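Amidase (Bacillus anthracis, PDB 5EWQ) probably hydrolyses carboxylic acid amides to the corresponding acid and ammonia. Local coordinates at residues Asn81-Asn86 and Tyr194-Phe199. Residues are numbered along the deposited sequence; the frame is centred on the assembly and turned at random.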
loop_
_atom_site.group_PDB
_atom_site.type_symbol
_atom_site.label_atom_id
_atom_site.label_comp_id
_atom_site.label_asym_id
_atom_site.label_seq_id
_atom_site.Cartn_x
_atom_site.Cartn_y
_atom_site.Cartn_z
ATOM N N ASN A 81 20.918 7.101 -0.887
ATOM C CA ASN A 81 21.878 8.169 -0.633
ATOM C C ASN A 81 21.164 9.477 -0.326
ATOM O O ASN A 81 19.935 9.529 -0.307
ATOM C CB ASN A 81 22.822 8.349 -1.824
ATOM C CG ASN A 81 23.774 7.182 -1.996
ATOM O OD1 ASN A 81 24.758 7.056 -1.266
ATOM N ND2 ASN A 81 23.489 6.323 -2.968
ATOM N N GLY A 82 21.938 10.531 -0.086
ATOM C CA GLY A 82 21.377 11.825 0.256
ATOM C C GLY A 82 20.562 11.758 1.532
ATOM O O GLY A 82 21.083 11.415 2.592
ATOM N N ILE A 83 19.275 12.076 1.425
ATOM C CA ILE A 83 18.375 12.024 2.570
ATOM C C ILE A 83 18.196 10.577 3.037
ATOM O O ILE A 83 17.878 10.326 4.202
ATOM C CB ILE A 83 17.000 12.659 2.237
ATOM C CG1 ILE A 83 16.171 12.864 3.507
ATOM C CG2 ILE A 83 16.246 11.828 1.208
ATOM C CD1 ILE A 83 16.800 13.819 4.498
ATOM N N THR A 84 18.420 9.638 2.118
ATOM C CA THR A 84 18.403 8.203 2.409
ATOM C C THR A 84 17.124 7.765 3.119
ATOM O O THR A 84 17.142 7.434 4.304
ATOM C CB THR A 84 19.621 7.793 3.262
ATOM O OG1 THR A 84 20.784 8.502 2.811
ATOM C CG2 THR A 84 19.872 6.293 3.159
ATOM N N LEU A 85 16.016 7.765 2.385
ATOM C CA LEU A 85 14.725 7.381 2.947
ATOM C C LEU A 85 14.670 5.884 3.231
ATOM O O LEU A 85 13.933 5.442 4.114
ATOM C CB LEU A 85 13.590 7.777 2.002
ATOM C CG LEU A 85 13.511 9.259 1.630
ATOM C CD1 LEU A 85 12.355 9.515 0.675
ATOM C CD2 LEU A 85 13.381 10.123 2.874
ATOM N N ASN A 86 15.456 5.118 2.477
ATOM C CA ASN A 86 15.528 3.668 2.628
ATOM C C ASN A 86 14.152 3.016 2.564
ATOM O O ASN A 86 13.691 2.417 3.536
ATOM C CB ASN A 86 16.220 3.301 3.944
ATOM C CG ASN A 86 16.660 1.849 3.988
ATOM O OD1 ASN A 86 16.835 1.209 2.951
ATOM N ND2 ASN A 86 16.846 1.321 5.194
ATOM N N TYR A 194 8.655 13.518 4.358
ATOM C CA TYR A 194 8.220 14.837 4.806
ATOM C C TYR A 194 8.939 15.270 6.077
ATOM O O TYR A 194 8.766 16.395 6.546
ATOM C CB TYR A 194 6.707 14.853 5.026
ATOM C CG TYR A 194 5.914 14.865 3.741
ATOM C CD1 TYR A 194 5.600 16.061 3.111
ATOM C CD2 TYR A 194 5.486 13.682 3.154
ATOM C CE1 TYR A 194 4.878 16.081 1.934
ATOM C CE2 TYR A 194 4.763 13.692 1.976
ATOM C CZ TYR A 194 4.462 14.895 1.371
ATOM O OH TYR A 194 3.743 14.911 0.199
ATOM N N GLY A 195 9.749 14.374 6.630
ATOM C CA GLY A 195 10.506 14.670 7.832
ATOM C C GLY A 195 11.060 13.420 8.488
ATOM O O GLY A 195 10.445 12.876 9.406
ATOM N N PRO A 196 12.230 12.957 8.016
ATOM C CA PRO A 196 12.900 11.759 8.535
ATOM C C PRO A 196 13.108 11.824 10.044
ATOM O O PRO A 196 13.367 12.907 10.570
ATOM C CB PRO A 196 14.241 11.761 7.796
ATOM C CG PRO A 196 13.968 12.507 6.536
ATOM C CD PRO A 196 12.983 13.574 6.911
ATOM N N ILE A 197 12.969 10.682 10.716
ATOM C CA ILE A 197 13.081 10.574 12.176
ATOM C C ILE A 197 11.994 11.368 12.906
ATOM O O ILE A 197 11.337 10.844 13.806
ATOM C CB ILE A 197 14.468 11.034 12.682
ATOM C CG1 ILE A 197 15.579 10.246 11.986
ATOM C CG2 ILE A 197 14.564 10.877 14.192
ATOM C CD1 ILE A 197 15.518 8.756 12.234
HETATM N N MSE A 198 11.813 12.626 12.515
HETATM C CA MSE A 198 10.804 13.496 13.110
HETATM C C MSE A 198 9.403 12.903 12.987
HETATM O O MSE A 198 8.660 12.837 13.966
HETATM C CB MSE A 198 10.843 14.878 12.452
HETATM C CG MSE A 198 10.078 15.953 13.205
HETATM SE SE MSE A 198 9.863 17.581 12.152
HETATM C CE MSE A 198 11.657 17.691 11.396
ATOM N N PHE A 199 9.051 12.471 11.781
ATOM C CA PHE A 199 7.739 11.887 11.527
ATOM C C PHE A 199 7.844 10.389 11.270
ATOM O O PHE A 199 8.684 9.946 10.486
ATOM C CB PHE A 199 7.066 12.572 10.333
ATOM C CG PHE A 199 6.903 14.056 10.492
ATOM C CD1 PHE A 199 6.668 14.613 11.739
ATOM C CD2 PHE A 199 6.987 14.895 9.394
ATOM C CE1 PHE A 199 6.520 15.980 11.885
ATOM C CE2 PHE A 199 6.838 16.262 9.533
ATOM C CZ PHE A 199 6.604 16.805 10.782
#
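Two loops of the amidase fold meet where Ile83, on the turn between helix 64-79 and strand 88-91, lays the end of its side chain against the ring of Pro196, in the loop that precedes helix 206-213. The touch is purely apolar. Ile83 CD1 lies 3.7 Å from Pro196 CG, and Ile83 CG1 is almost as near, so the ethyl branch rather than the CG2 methyl does the work. With CG1 anti to the backbone N (chi1 -168°), CG1 and CD1 come to lie against the proline's CG, and the two side chains cross at about a right angle. Leu85 adds a looser contact from the same loop, its CD2 standing 4.4 Å from Pro196 CG; the same ring carbon is thus nearest to both, more loosely to the leucine.

Ile83 is presented by a type II' turn from Asn81 to Thr84, with Gly82 at the position of positive phi. Thr84 N closes the turn on Asn81 O (2.9 Å), while Thr84 OG1 bonds to Gly82 O from above the carbonyl plane. On the opposing loop, Phe199 N donates to Gly195 O over 2.8 Å, closing a tight loop of backbone that includes Pro196. Arg14 joins the two sides, bonding through NH1 to Ile83 O and touching Pro196. The apolar contact links the connection into outermost strand 88-91 with the loop before helix 206-213, at the periphery of the mixed sheet of the amidase signature fold.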